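Local coordinates for Rv1989c (MbcT) (Mycobacterium tuberculosis, PDB 6FKG), which degrades NAD(+) by phosphorolysis as the toxin of a type II toxin-antitoxin pair, killing the cell unless its antitoxin MbcA blocks the active site, at residues D14-I19 and T106-E111; T79-M84 and A178-L183; A134-H139 and E159-P164. All blocks are in the same frame, centred on the assembly; numbering follows the deposited sequence.

Contact 1 (D14-I19 and T106-E111); sequences DARGTI and TPQARE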
# COMPACT_ATOMS: atom_id res chain seq x y z
N ASP B 14 33.62 15.01 18.94
CA ASP B 14 34.41 14.46 20.04
C ASP B 14 35.79 15.12 20.12
O ASP B 14 36.28 15.42 21.21
CB ASP B 14 34.57 12.94 19.89
CG ASP B 14 35.45 12.33 20.97
OD1 ASP B 14 34.94 12.03 22.06
OD2 ASP B 14 36.66 12.16 20.74
N ALA B 15 36.41 15.32 18.96
CA ALA B 15 37.73 15.96 18.88
C ALA B 15 37.68 17.38 19.41
O ALA B 15 38.64 17.84 20.04
CB ALA B 15 38.24 15.95 17.45
N ARG B 16 36.59 18.09 19.15
CA ARG B 16 36.42 19.45 19.70
C ARG B 16 36.37 19.41 21.22
O ARG B 16 36.91 20.28 21.89
CB ARG B 16 35.14 20.11 19.17
CG ARG B 16 35.04 20.26 17.66
CD ARG B 16 36.07 21.24 17.13
NE ARG B 16 36.02 22.54 17.79
CZ ARG B 16 36.85 23.54 17.51
NH1 ARG B 16 37.78 23.38 16.58
NH2 ARG B 16 36.75 24.70 18.15
N GLY B 17 35.69 18.40 21.75
CA GLY B 17 35.51 18.28 23.18
C GLY B 17 34.63 19.38 23.75
O GLY B 17 33.93 20.08 23.01
N THR B 18 34.67 19.53 25.06
CA THR B 18 33.80 20.44 25.77
C THR B 18 34.60 21.49 26.51
O THR B 18 35.81 21.34 26.71
CB THR B 18 32.92 19.72 26.81
OG1 THR B 18 33.76 19.04 27.75
CG2 THR B 18 32.00 18.70 26.15
N ILE B 19 33.92 22.56 26.92
CA ILE B 19 34.44 23.48 27.92
C ILE B 19 33.45 23.53 29.07
O ILE B 19 32.28 23.19 28.90
CB ILE B 19 34.66 24.90 27.36
CG1 ILE B 19 33.33 25.52 26.95
CG2 ILE B 19 35.66 24.90 26.21
CD1 ILE B 19 33.44 26.99 26.56
N THR B 106 32.65 30.25 18.33
CA THR B 106 33.70 30.74 17.43
C THR B 106 33.44 30.26 16.01
O THR B 106 32.85 29.19 15.81
CB THR B 106 35.10 30.28 17.87
OG1 THR B 106 35.22 28.87 17.72
CG2 THR B 106 35.35 30.66 19.33
N PRO B 107 33.86 31.05 15.01
CA PRO B 107 33.70 30.62 13.61
C PRO B 107 34.55 29.39 13.28
O PRO B 107 34.13 28.56 12.48
CB PRO B 107 34.17 31.85 12.82
CG PRO B 107 35.07 32.57 13.75
CD PRO B 107 34.46 32.38 15.10
N GLN B 108 35.72 29.27 13.91
CA GLN B 108 36.56 28.09 13.71
C GLN B 108 35.81 26.81 14.11
O GLN B 108 35.86 25.79 13.41
CB GLN B 108 37.85 28.21 14.51
CG GLN B 108 38.43 26.87 14.96
CD GLN B 108 39.87 26.96 15.40
OE1 GLN B 108 40.62 27.83 14.94
NE2 GLN B 108 40.28 26.06 16.29
N ALA B 109 35.13 26.87 15.25
CA ALA B 109 34.39 25.71 15.75
C ALA B 109 33.22 25.38 14.83
O ALA B 109 32.98 24.21 14.55
CB ALA B 109 33.90 25.97 17.17
N ARG B 110 32.51 26.39 14.37
CA ARG B 110 31.37 26.14 13.49
C ARG B 110 31.85 25.55 12.17
O ARG B 110 31.22 24.63 11.63
CB ARG B 110 30.56 27.43 13.27
CG ARG B 110 29.84 27.90 14.53
CD ARG B 110 28.89 29.09 14.31
NE ARG B 110 29.57 30.29 13.83
CZ ARG B 110 30.15 31.19 14.62
NH1 ARG B 110 30.14 31.02 15.93
NH2 ARG B 110 30.74 32.25 14.10
N GLU B 111 32.97 26.05 11.65
CA GLU B 111 33.54 25.52 10.42
C GLU B 111 33.96 24.06 10.58
O GLU B 111 33.82 23.24 9.66
CB GLU B 111 34.72 26.37 9.97
CG GLU B 111 35.48 25.80 8.77
CD GLU B 111 34.58 25.51 7.58
OE1 GLU B 111 33.73 26.36 7.25
OE2 GLU B 111 34.74 24.43 6.97
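The guanidinium of Arg16 lies over Ala109, one face set off-centre over the alanine's CA, with CB close to NH2, at the first turn of helix 107-112. That turn opens with an N-cap: Thr106 stands just before the helix, and its OG1 accepts from Ala109 N at 3.2 Å with an N-H...O angle of 151°. Arg16 belongs to the last turn of helix 7-16, which Gly17 ends with a positive phi, so the contact joins the C-terminal end of one helix to the N-terminal end of another. Arg16 NH2 makes the closest approach, 3.3 Å from Ala109 CB. The arginine chain is bent at both chi2 and chi3, which folds the head over the alanine. Gln108 comes from another direction: its amide nitrogen lies in the guanidinium plane, at the edge, and the two flat groups are turned 82° apart. No hydrogen bond crosses between the segments; the arginine packs by its face on apolar carbon. Strand 89-103 adjoins the contact: Arg16 also touches Leu102, and the backbone of Ile19 pairs with Val101. Glu111, two residues beyond Ala109, makes a salt bridge to Arg39 of an MbcA chain. At the guanidinium edge, Arg16 NH1 and Gln108 NE2 stand 3.7 Å apart.

Contact 2 (T79-M84 and A178-L183); sequences TTAEKM and ALYQEL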
# COMPACT_ATOMS: atom_id res chain seq x y z
N THR B 79 3.16 37.35 14.32
CA THR B 79 2.77 38.48 15.14
C THR B 79 4.03 39.16 15.71
O THR B 79 5.11 39.03 15.14
CB THR B 79 1.79 38.05 16.26
OG1 THR B 79 1.34 39.21 16.96
CG2 THR B 79 2.43 37.03 17.23
N THR B 80 3.87 39.91 16.80
CA THR B 80 5.00 40.63 17.40
C THR B 80 5.13 40.24 18.86
O THR B 80 4.17 39.74 19.45
CB THR B 80 4.82 42.14 17.33
OG1 THR B 80 3.66 42.51 18.08
CG2 THR B 80 4.66 42.60 15.88
N ALA B 81 6.31 40.48 19.44
CA ALA B 81 6.53 40.18 20.85
C ALA B 81 5.49 40.90 21.71
O ALA B 81 4.92 40.30 22.62
CB ALA B 81 7.95 40.58 21.29
N GLU B 82 5.23 42.17 21.39
CA GLU B 82 4.27 42.98 22.13
C GLU B 82 2.88 42.36 22.20
O GLU B 82 2.23 42.40 23.24
CB GLU B 82 4.14 44.37 21.50
CG GLU B 82 5.28 45.30 21.80
CD GLU B 82 6.46 45.13 20.86
OE1 GLU B 82 6.43 44.21 20.00
OE2 GLU B 82 7.40 45.94 20.97
N LYS B 83 2.42 41.79 21.09
CA LYS B 83 1.10 41.16 21.05
C LYS B 83 1.11 39.75 21.64
O LYS B 83 0.18 39.35 22.34
CB LYS B 83 0.58 41.11 19.61
CG LYS B 83 0.18 42.46 19.03
CD LYS B 83 -1.06 43.03 19.72
CE LYS B 83 -1.53 44.31 19.07
NZ LYS B 83 -2.61 44.96 19.87
N MET B 84 2.16 38.99 21.34
CA MET B 84 2.26 37.60 21.83
C MET B 84 2.26 37.56 23.34
O MET B 84 1.64 36.66 23.96
CB MET B 84 3.53 36.93 21.29
CG MET B 84 3.69 35.47 21.68
SD MET B 84 5.13 34.74 20.86
CE MET B 84 6.40 35.04 22.07
N ALA B 178 5.37 45.41 28.44
CA ALA B 178 6.18 46.50 28.98
C ALA B 178 7.57 46.02 29.41
O ALA B 178 8.56 46.69 29.13
CB ALA B 178 5.45 47.17 30.16
N LEU B 179 7.64 44.88 30.10
CA LEU B 179 8.93 44.37 30.56
C LEU B 179 9.81 43.99 29.38
O LEU B 179 11.01 44.26 29.38
CB LEU B 179 8.77 43.15 31.46
CG LEU B 179 10.09 42.63 32.04
CD1 LEU B 179 10.84 43.73 32.79
CD2 LEU B 179 9.83 41.42 32.96
N TYR B 180 9.20 43.34 28.38
CA TYR B 180 9.91 42.98 27.16
C TYR B 180 10.59 44.21 26.56
O TYR B 180 11.76 44.18 26.21
CB TYR B 180 8.95 42.35 26.14
CG TYR B 180 9.41 42.56 24.73
CD1 TYR B 180 8.89 43.60 23.96
CD2 TYR B 180 10.38 41.75 24.16
CE1 TYR B 180 9.33 43.83 22.69
CE2 TYR B 180 10.83 41.98 22.86
CZ TYR B 180 10.29 43.02 22.14
OH TYR B 180 10.71 43.29 20.85
N GLN B 181 9.85 45.30 26.44
CA GLN B 181 10.41 46.50 25.82
C GLN B 181 11.53 47.09 26.65
O GLN B 181 12.52 47.60 26.13
CB GLN B 181 9.31 47.53 25.59
CG GLN B 181 8.21 47.00 24.70
CD GLN B 181 7.19 48.06 24.33
OE1 GLN B 181 6.68 48.77 25.19
NE2 GLN B 181 6.89 48.16 23.04
N GLU B 182 11.35 47.00 27.96
CA GLU B 182 12.35 47.48 28.90
C GLU B 182 13.63 46.65 28.77
O GLU B 182 14.73 47.20 28.62
CB GLU B 182 11.79 47.40 30.31
CG GLU B 182 12.67 47.93 31.40
CD GLU B 182 12.02 47.74 32.75
OE1 GLU B 182 10.81 48.01 32.85
OE2 GLU B 182 12.70 47.27 33.68
N LEU B 183 13.50 45.33 28.81
CA LEU B 183 14.66 44.45 28.71
C LEU B 183 15.31 44.46 27.33
O LEU B 183 16.51 44.29 27.20
CB LEU B 183 14.28 43.02 29.09
CG LEU B 183 13.82 42.90 30.54
CD1 LEU B 183 13.35 41.48 30.85
CD2 LEU B 183 14.95 43.32 31.47
O HOH W 1 8.91 43.67 18.77
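Tyr180 presents a face to Ala81 and an edge to Glu82, and this division organises the packing of the short helix 81-84 against the C-terminal helix 177-185. Over the face, Ala81 CB sits 3.6 Å from the centroid of the Tyr180 ring and 17° off its normal, a CH-pi contact displaced toward the hydroxyl-bearing end, with CZ the nearest ring atom. At the edge, Glu82 OE2 lies in the ring plane, 3.3 Å from Tyr180 CE1, and the carboxylate is turned 80° from the ring. Glu82 is bent at chi2, which brings its carboxylate to the ring's edge. Glu82 OE2 also uses its anti lone pair to accept from Gln181 NE2 at 3.1 Å; amide and carboxylate planes stand nearly perpendicular, and OE2 is tilted slightly out of the amide plane. The other oxygen is tied in through a water, which donates to Glu82 OE1 and to Tyr180 OH, each at 2.8 Å. Tyr180 OH also hydrogen-bonds Glu71 of helix 63-76, against which both segments pack through Met67 and Val70. With an amide N-H on one oxygen and a water on the other, both ends of the carboxylate are engaged, and the in-plane approach to an aromatic C-H edge, where the ring is slightly positive, is probably mildly favourable too.

Contact 3 (A134-H139 and E159-P164); sequences AAWFLH and EQRTRP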
# COMPACT_ATOMS: atom_id res chain seq x y z
N ALA B 134 24.46 14.78 17.89
CA ALA B 134 25.76 14.15 18.13
C ALA B 134 26.34 14.55 19.49
O ALA B 134 26.93 13.72 20.18
CB ALA B 134 26.73 14.51 17.01
N ALA B 135 26.20 15.82 19.87
CA ALA B 135 26.74 16.27 21.15
C ALA B 135 26.06 15.52 22.29
O ALA B 135 26.72 15.07 23.24
CB ALA B 135 26.55 17.79 21.33
N TRP B 136 24.74 15.37 22.18
CA TRP B 136 23.97 14.63 23.18
C TRP B 136 24.38 13.16 23.20
O TRP B 136 24.51 12.54 24.26
CB TRP B 136 22.48 14.74 22.90
CG TRP B 136 21.65 13.71 23.65
CD1 TRP B 136 21.23 13.78 24.95
CD2 TRP B 136 21.16 12.47 23.13
NE1 TRP B 136 20.51 12.64 25.27
CE2 TRP B 136 20.44 11.83 24.17
CE3 TRP B 136 21.24 11.83 21.88
CZ2 TRP B 136 19.81 10.60 23.99
CZ3 TRP B 136 20.62 10.60 21.71
CH2 TRP B 136 19.91 10.00 22.76
N PHE B 137 24.57 12.62 22.00
CA PHE B 137 24.97 11.23 21.86
C PHE B 137 26.31 10.97 22.56
O PHE B 137 26.50 9.90 23.14
CB PHE B 137 25.06 10.87 20.37
CG PHE B 137 25.47 9.45 20.13
CD1 PHE B 137 24.55 8.42 20.27
CD2 PHE B 137 26.77 9.14 19.77
CE1 PHE B 137 24.92 7.11 20.05
CE2 PHE B 137 27.15 7.83 19.56
CZ PHE B 137 26.22 6.81 19.69
N LEU B 138 27.21 11.95 22.52
CA LEU B 138 28.53 11.86 23.15
C LEU B 138 28.52 12.22 24.63
O LEU B 138 29.57 12.35 25.25
CB LEU B 138 29.53 12.78 22.42
CG LEU B 138 29.83 12.34 20.99
CD1 LEU B 138 30.59 13.44 20.23
CD2 LEU B 138 30.61 11.03 20.99
N HIS B 139 27.32 12.37 25.19
CA HIS B 139 27.10 12.66 26.60
C HIS B 139 27.60 14.04 27.00
O HIS B 139 27.93 14.26 28.16
CB HIS B 139 27.74 11.58 27.48
CG HIS B 139 26.98 10.30 27.49
ND1 HIS B 139 26.92 9.45 26.41
CD2 HIS B 139 26.21 9.73 28.46
CE1 HIS B 139 26.17 8.41 26.70
NE2 HIS B 139 25.72 8.55 27.94
N GLU B 159 18.04 16.41 33.17
CA GLU B 159 17.70 15.60 34.34
C GLU B 159 18.68 14.44 34.57
O GLU B 159 19.10 14.19 35.70
CB GLU B 159 16.27 15.06 34.19
CG GLU B 159 15.17 16.15 34.11
CD GLU B 159 14.98 16.75 32.71
OE1 GLU B 159 15.82 16.55 31.81
OE2 GLU B 159 13.95 17.44 32.51
N GLN B 160 19.07 13.76 33.49
CA GLN B 160 19.95 12.60 33.56
C GLN B 160 21.42 12.97 33.57
O GLN B 160 22.25 12.21 34.07
CB GLN B 160 19.71 11.65 32.38
CG GLN B 160 18.51 10.75 32.52
CD GLN B 160 17.22 11.52 32.34
OE1 GLN B 160 17.10 12.33 31.42
NE2 GLN B 160 16.26 11.27 33.22
N ARG B 161 21.75 14.13 33.01
CA ARG B 161 23.14 14.42 32.69
C ARG B 161 23.81 15.48 33.55
O ARG B 161 25.00 15.73 33.40
CB ARG B 161 23.24 14.84 31.24
CG ARG B 161 22.58 13.85 30.35
CD ARG B 161 23.42 13.60 29.16
NE ARG B 161 23.15 12.30 28.57
CZ ARG B 161 23.37 12.03 27.30
NH1 ARG B 161 23.85 13.00 26.53
NH2 ARG B 161 23.11 10.83 26.79
N THR B 162 23.05 16.09 34.45
CA THR B 162 23.62 17.15 35.28
C THR B 162 23.68 16.76 36.75
O THR B 162 22.80 16.10 37.30
CB THR B 162 22.85 18.48 35.13
OG1 THR B 162 21.54 18.34 35.70
CG2 THR B 162 22.74 18.88 33.65
N ARG B 163 24.77 17.18 37.39
CA ARG B 163 24.93 17.05 38.82
C ARG B 163 24.07 18.10 39.50
O ARG B 163 23.76 19.13 38.90
CB ARG B 163 26.41 17.18 39.18
CG ARG B 163 27.30 16.32 38.30
CD ARG B 163 28.78 16.53 38.59
NE ARG B 163 29.24 17.86 38.19
CZ ARG B 163 29.54 18.20 36.94
NH1 ARG B 163 29.42 17.32 35.96
NH2 ARG B 163 29.95 19.43 36.67
N PRO B 164 23.65 17.83 40.75
CA PRO B 164 22.83 18.76 41.54
C PRO B 164 23.31 20.20 41.48
O PRO B 164 24.49 20.48 41.74
CB PRO B 164 22.95 18.22 42.97
CG PRO B 164 23.84 16.99 42.89
CD PRO B 164 23.85 16.56 41.47
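Arg161, with by far the most surface buried here, slides its guanidinium between the rings of His139 and Trp136, stacked flat on both. The indole lies against one face, planes 12° apart and centres 4.0 Å apart; the imidazole lies against the opposite face at 15°. The two overlaps differ. NH2 stands over the centre of the His139 ring, whereas on Trp136 the cation-pi contact is off-centre, with CZ 34° from the normal of the five-membered ring and NE1 and CD1 facing the guanidinium. Arg161 is bent at chi2, and its chain crosses both rings at about a right angle. The head also points at the end of helix 126-137, where Arg161 NH1 donates to Trp136 O almost straight; the modelled separation of 2.4 Å is too short to be taken literally. That carbonyl also receives His139 N in a Schellman motif, completed by Met140 N to Ala135 O and the positive phi of His139. On the antitoxin side, Tyr60 of an MbcA chain meets the indole and Asp63 of MbcA packs on His139, while Phe54 of the toxin stacks on Trp136. The contact thus links helices 126-137 and 158-161 at the antitoxin interface. A cation held between two aromatic faces is probably stabilised from both; the carbonyl bond, its length doubtful, may add to this.

Contacts 1 and 3 are neighbours, their centres about 17 Å apart, and they touch where Asp14 of helix 7-16 packs on Leu138 at the end of helix 126-137. Contact 2 lies on the opposite side of the chain's centre, with its own centre about 34 Å from that of contact 1 and 33 Å from that of contact 3. Strand 89-103 spans the two ends, meeting Arg16 and Ile19 of contact 1 and Met84 and Leu183 of contact 2. Along the chain, contacts 1 and 2 interlock with alternating segments, while contact 3 follows contact 1 and falls between the segments of contact 2. Peripheral helices are thus joined at both ends of the mixed sheet, and MbcA chains reach residues of all three contacts.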